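Local coordinates for protein apical membrane antigen AMA1 (Toxoplasma gondii ME49, PDB 4YIV) that takes part in host cell invasion as a microneme protein of the moving junction, the ring formed between the parasite's apical tip and the host cell membrane, at residues A129-F141 with I211-I225. Residues are numbered along the deposited sequence; the frame is centred on the assembly and turned at random.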
loop_
_atom_site.group_PDB
_atom_site.type_symbol
_atom_site.label_atom_id
_atom_site.label_comp_id
_atom_site.label_asym_id
_atom_site.label_seq_id
_atom_site.Cartn_x
_atom_site.Cartn_y
_atom_site.Cartn_z
ATOM N N ALA A 129 -12.077 -2.163 16.310
ATOM C CA ALA A 129 -11.859 -2.781 15.003
ATOM C C ALA A 129 -12.122 -4.277 15.041
ATOM O O ALA A 129 -11.845 -4.940 16.036
ATOM C CB ALA A 129 -10.421 -2.541 14.515
ATOM N N SER A 130 -12.623 -4.793 13.934
ATOM C CA SER A 130 -12.970 -6.208 13.814
ATOM C C SER A 130 -11.901 -7.126 13.213
ATOM O O SER A 130 -12.151 -8.324 13.065
ATOM C CB SER A 130 -14.232 -6.308 12.965
ATOM O OG SER A 130 -13.896 -6.240 11.594
ATOM N N THR A 131 -10.739 -6.583 12.822
ATOM C CA THR A 131 -9.645 -7.392 12.243
ATOM C C THR A 131 -8.352 -7.036 12.940
ATOM O O THR A 131 -8.227 -5.951 13.518
ATOM C CB THR A 131 -9.448 -7.212 10.709
ATOM O OG1 THR A 131 -8.913 -5.891 10.431
ATOM C CG2 THR A 131 -10.734 -7.441 9.956
ATOM N N ASP A 132 -7.380 -7.946 12.905
ATOM C CA ASP A 132 -6.152 -7.693 13.645
ATOM C C ASP A 132 -5.450 -6.518 12.980
ATOM O O ASP A 132 -4.929 -5.643 13.672
ATOM C CB ASP A 132 -5.238 -8.929 13.686
ATOM C CG ASP A 132 -5.686 -9.959 14.756
ATOM O OD1 ASP A 132 -6.540 -9.623 15.604
ATOM O OD2 ASP A 132 -5.197 -11.109 14.745
ATOM N N LEU A 133 -5.441 -6.488 11.645
ATOM C CA LEU A 133 -4.791 -5.365 10.956
ATOM C C LEU A 133 -5.465 -4.044 11.351
ATOM O O LEU A 133 -4.812 -3.023 11.640
ATOM C CB LEU A 133 -4.831 -5.558 9.448
ATOM C CG LEU A 133 -4.234 -4.375 8.633
ATOM C CD1 LEU A 133 -2.806 -4.039 9.047
ATOM C CD2 LEU A 133 -4.244 -4.692 7.126
ATOM N N GLY A 134 -6.790 -4.060 11.383
ATOM C CA GLY A 134 -7.531 -2.904 11.847
ATOM C C GLY A 134 -7.262 -2.492 13.273
ATOM O O GLY A 134 -7.281 -1.303 13.568
ATOM N N ARG A 135 -7.022 -3.457 14.166
ATOM C CA ARG A 135 -6.729 -3.163 15.559
ATOM C C ARG A 135 -5.397 -2.432 15.661
ATOM O O ARG A 135 -5.225 -1.509 16.484
ATOM C CB ARG A 135 -6.677 -4.448 16.396
ATOM C CG ARG A 135 -8.045 -5.115 16.597
ATOM C CD ARG A 135 -7.984 -6.354 17.518
ATOM N NE ARG A 135 -9.360 -6.844 17.618
ATOM C CZ ARG A 135 -9.892 -7.795 16.854
ATOM N NH1 ARG A 135 -9.148 -8.481 15.978
ATOM N NH2 ARG A 135 -11.191 -8.081 16.994
ATOM N N CYS A 136 -4.469 -2.807 14.798
ATOM C CA CYS A 136 -3.160 -2.138 14.804
ATOM C C CYS A 136 -3.324 -0.687 14.318
ATOM O O CYS A 136 -2.840 0.265 14.951
ATOM C CB CYS A 136 -2.167 -2.915 13.955
ATOM S SG CYS A 136 -0.505 -2.160 13.809
ATOM N N ALA A 137 -4.002 -0.530 13.201
ATOM C CA ALA A 137 -4.276 0.802 12.662
ATOM C C ALA A 137 -5.024 1.699 13.664
ATOM O O ALA A 137 -4.739 2.899 13.785
ATOM C CB ALA A 137 -5.057 0.669 11.386
ATOM N N GLU A 138 -5.983 1.129 14.388
ATOM C CA GLU A 138 -6.731 1.893 15.381
ATOM C C GLU A 138 -5.837 2.315 16.531
ATOM O O GLU A 138 -5.935 3.433 17.033
ATOM C CB GLU A 138 -7.927 1.061 15.868
ATOM C CG GLU A 138 -8.851 1.781 16.841
ATOM C CD GLU A 138 -10.069 0.931 17.221
ATOM O OE1 GLU A 138 -10.880 1.427 18.022
ATOM O OE2 GLU A 138 -10.196 -0.226 16.732
ATOM N N PHE A 139 -4.947 1.413 16.936
ATOM C CA PHE A 139 -3.953 1.711 17.946
ATOM C C PHE A 139 -3.078 2.894 17.529
ATOM O O PHE A 139 -2.791 3.790 18.331
ATOM C CB PHE A 139 -3.084 0.491 18.200
ATOM C CG PHE A 139 -2.016 0.722 19.216
ATOM C CD1 PHE A 139 -2.347 1.068 20.512
ATOM C CD2 PHE A 139 -0.672 0.580 18.870
ATOM C CE1 PHE A 139 -1.349 1.295 21.462
ATOM C CE2 PHE A 139 0.339 0.808 19.807
ATOM C CZ PHE A 139 0.010 1.153 21.094
ATOM N N ALA A 140 -2.672 2.901 16.268
ATOM C CA ALA A 140 -1.892 4.032 15.736
ATOM C C ALA A 140 -2.757 5.311 15.707
ATOM O O ALA A 140 -2.292 6.408 16.070
ATOM C CB ALA A 140 -1.374 3.695 14.346
ATOM N N PHE A 141 -4.013 5.177 15.318
ATOM C CA PHE A 141 -4.880 6.362 15.258
ATOM C C PHE A 141 -5.084 6.974 16.653
ATOM O O PHE A 141 -5.192 8.202 16.792
ATOM C CB PHE A 141 -6.234 6.045 14.636
ATOM C CG PHE A 141 -7.094 7.258 14.471
ATOM C CD1 PHE A 141 -6.800 8.213 13.496
ATOM C CD2 PHE A 141 -8.172 7.486 15.331
ATOM C CE1 PHE A 141 -7.589 9.360 13.362
ATOM C CE2 PHE A 141 -8.959 8.633 15.206
ATOM C CZ PHE A 141 -8.671 9.571 14.226
ATOM N N ILE A 211 3.012 -4.775 6.764
ATOM C CA ILE A 211 1.993 -3.939 6.170
ATOM C C ILE A 211 2.184 -2.528 6.719
ATOM O O ILE A 211 2.047 -2.305 7.912
ATOM C CB ILE A 211 0.624 -4.462 6.474
ATOM C CG1 ILE A 211 0.497 -5.872 5.881
ATOM C CG2 ILE A 211 -0.437 -3.584 5.859
ATOM C CD1 ILE A 211 -0.407 -6.723 6.650
ATOM N N TYR A 212 2.454 -1.586 5.819
ATOM C CA TYR A 212 2.729 -0.190 6.208
ATOM C C TYR A 212 1.471 0.627 6.093
ATOM O O TYR A 212 0.730 0.460 5.142
ATOM C CB TYR A 212 3.810 0.397 5.312
ATOM C CG TYR A 212 4.343 1.747 5.741
ATOM C CD1 TYR A 212 3.666 2.942 5.421
ATOM C CD2 TYR A 212 5.549 1.840 6.397
ATOM C CE1 TYR A 212 4.168 4.193 5.823
ATOM C CE2 TYR A 212 6.071 3.076 6.778
ATOM C CZ TYR A 212 5.378 4.245 6.505
ATOM O OH TYR A 212 5.936 5.457 6.885
ATOM N N GLY A 213 1.216 1.528 7.048
ATOM C CA GLY A 213 0.086 2.431 6.889
ATOM C C GLY A 213 0.228 3.731 7.648
ATOM O O GLY A 213 0.914 3.801 8.670
ATOM N N SER A 214 -0.509 4.748 7.212
ATOM C CA SER A 214 -0.660 5.933 8.036
ATOM C C SER A 214 -1.585 5.598 9.208
ATOM O O SER A 214 -2.363 4.628 9.157
ATOM C CB SER A 214 -1.217 7.115 7.235
ATOM O OG SER A 214 -2.609 7.201 7.307
ATOM N N ALA A 215 -1.530 6.407 10.260
ATOM C CA ALA A 215 -2.438 6.214 11.391
ATOM C C ALA A 215 -3.873 6.372 10.984
ATOM O O ALA A 215 -4.764 5.862 11.689
ATOM C CB ALA A 215 -2.136 7.171 12.515
ATOM N N TYR A 216 -4.123 7.059 9.874
ATOM C CA TYR A 216 -5.497 7.369 9.504
ATOM C C TYR A 216 -6.234 6.172 8.867
ATOM O O TYR A 216 -7.466 6.218 8.662
ATOM C CB TYR A 216 -5.530 8.622 8.598
ATOM C CG TYR A 216 -5.013 9.787 9.409
ATOM C CD1 TYR A 216 -5.883 10.519 10.214
ATOM C CD2 TYR A 216 -3.645 10.065 9.488
ATOM C CE1 TYR A 216 -5.427 11.526 11.042
ATOM C CE2 TYR A 216 -3.176 11.070 10.322
ATOM C CZ TYR A 216 -4.082 11.804 11.096
ATOM O OH TYR A 216 -3.665 12.812 11.950
ATOM N N VAL A 217 -5.507 5.099 8.575
ATOM C CA VAL A 217 -6.156 3.807 8.288
ATOM C C VAL A 217 -7.060 3.431 9.493
ATOM O O VAL A 217 -8.038 2.696 9.371
ATOM C CB VAL A 217 -5.137 2.707 8.032
ATOM C CG1 VAL A 217 -5.817 1.346 7.798
ATOM C CG2 VAL A 217 -4.245 3.045 6.805
ATOM N N GLY A 218 -6.667 3.895 10.665
ATOM C CA GLY A 218 -7.335 3.548 11.893
ATOM C C GLY A 218 -8.506 4.415 12.294
ATOM O O GLY A 218 -9.143 4.123 13.299
ATOM N N GLU A 219 -8.768 5.496 11.560
ATOM C CA GLU A 219 -9.878 6.412 11.921
ATOM C C GLU A 219 -11.239 5.697 11.823
ATOM O O GLU A 219 -12.103 5.821 12.700
ATOM C CB GLU A 219 -9.883 7.662 11.006
ATOM C CG GLU A 219 -10.985 8.705 11.379
ATOM C CD GLU A 219 -10.785 10.074 10.721
ATOM O OE1 GLU A 219 -11.574 10.993 11.014
ATOM O OE2 GLU A 219 -9.842 10.248 9.935
ATOM N N ASN A 220 -11.424 4.929 10.765
ATOM C CA ASN A 220 -12.592 4.092 10.558
ATOM C C ASN A 220 -11.953 2.765 10.224
ATOM O O ASN A 220 -11.844 2.426 9.116
ATOM C CB ASN A 220 -13.454 4.601 9.430
ATOM C CG ASN A 220 -14.169 5.874 9.780
ATOM O OD1 ASN A 220 -14.916 5.935 10.719
ATOM N ND2 ASN A 220 -13.916 6.891 9.020
ATOM N N PRO A 221 -11.505 2.049 11.233
ATOM C CA PRO A 221 -10.721 0.812 11.025
ATOM C C PRO A 221 -11.208 -0.313 10.164
ATOM O O PRO A 221 -10.371 -1.084 9.699
ATOM C CB PRO A 221 -10.315 0.381 12.430
ATOM C CG PRO A 221 -11.420 0.892 13.255
ATOM C CD PRO A 221 -11.776 2.235 12.664
ATOM N N ASP A 222 -12.482 -0.400 9.974
ATOM C CA ASP A 222 -12.985 -1.492 9.193
ATOM C C ASP A 222 -13.169 -1.047 7.735
ATOM O O ASP A 222 -13.502 -1.817 6.916
ATOM C CB ASP A 222 -14.334 -2.003 9.740
ATOM C CG ASP A 222 -14.221 -2.695 11.095
ATOM O OD1 ASP A 222 -13.258 -3.384 11.337
ATOM O OD2 ASP A 222 -15.101 -2.536 11.915
ATOM N N ALA A 223 -12.926 0.213 7.431
ATOM C CA ALA A 223 -13.202 0.683 6.080
ATOM C C ALA A 223 -12.328 0.052 4.998
ATOM O O ALA A 223 -12.808 -0.216 3.876
ATOM C CB ALA A 223 -13.070 2.208 6.011
ATOM N N PHE A 224 -11.055 -0.204 5.318
ATOM C CA PHE A 224 -10.101 -0.696 4.312
ATOM C C PHE A 224 -10.525 -2.023 3.746
ATOM O O PHE A 224 -10.112 -2.404 2.649
ATOM C CB PHE A 224 -8.668 -0.801 4.934
ATOM C CG PHE A 224 -8.465 -2.018 5.819
ATOM C CD1 PHE A 224 -8.048 -3.218 5.263
ATOM C CD2 PHE A 224 -8.678 -1.960 7.202
ATOM C CE1 PHE A 224 -7.885 -4.351 6.053
ATOM C CE2 PHE A 224 -8.517 -3.090 7.997
ATOM C CZ PHE A 224 -8.130 -4.291 7.414
ATOM N N ILE A 225 -11.317 -2.777 4.516
ATOM C CA ILE A 225 -11.711 -4.124 4.112
ATOM C C ILE A 225 -12.453 -4.108 2.769
ATOM O O ILE A 225 -12.265 -4.977 1.913
ATOM C CB ILE A 225 -12.594 -4.776 5.229
ATOM C CG1 ILE A 225 -11.797 -4.951 6.519
ATOM C CG2 ILE A 225 -13.110 -6.145 4.806
ATOM C CD1 ILE A 225 -12.689 -5.227 7.736
HETATM O O HOH W 1 -10.716 -3.794 10.878
#
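Ile211, on strand 210-213, turns CG2 toward CD1 of Leu133, the first of several apolar touches covering one face of helix 132-141. Past the strand, Ala215 sets its methyl against that of Ala140, and its carbonyl O comes to the edge of the Phe141 ring. Tyr216 also meets that edge, CD1 lying 3.8 Å from Phe141 CE1 with the two planes 78° apart, while its hydroxyl bonds to Glu54. Val217 CG1 rests on the methyl of Ala137. Gly218 illustrates how a missing side chain permits close backbone approach: its CA lies 3.3 Å from Ala137 O in a CA-H...O contact. Glu219 then lays its CA over one face of Phe141 in a CH-pi contact, 3.7 Å from the ring centroid; with CG anti to the backbone N (chi1 -176°), the Phe141 ring extends beneath it. Pro221 packs CB on Ala129 CB, at 3.6 Å. Asp222 OD1 takes two bonds from Ser130, just ahead of the helix: Ser130 N reaches its syn lone pair at 3.0 Å, nearly straight (166°), whereas Ser130 OG, 2.9 Å away, comes from above the carboxylate plane. A water donates to the same OD1 and to Pro221 O, and accepts from OG1 of Thr131, the N-cap residue, which also accepts from Gly134 N. That OG1 stands at the edge of the Phe224 ring, with Leu133 CD2 3.8 Å from Phe224 CE1. Finally, Ile225 CD1 meets Thr131 CG2 tip to tip. This is an N-capped helix, tied to strand 167-170 by the Cys136-Cys168 disulfide, packed against an antiparallel sheet and its following loop in a PAN-type domain of AMA1.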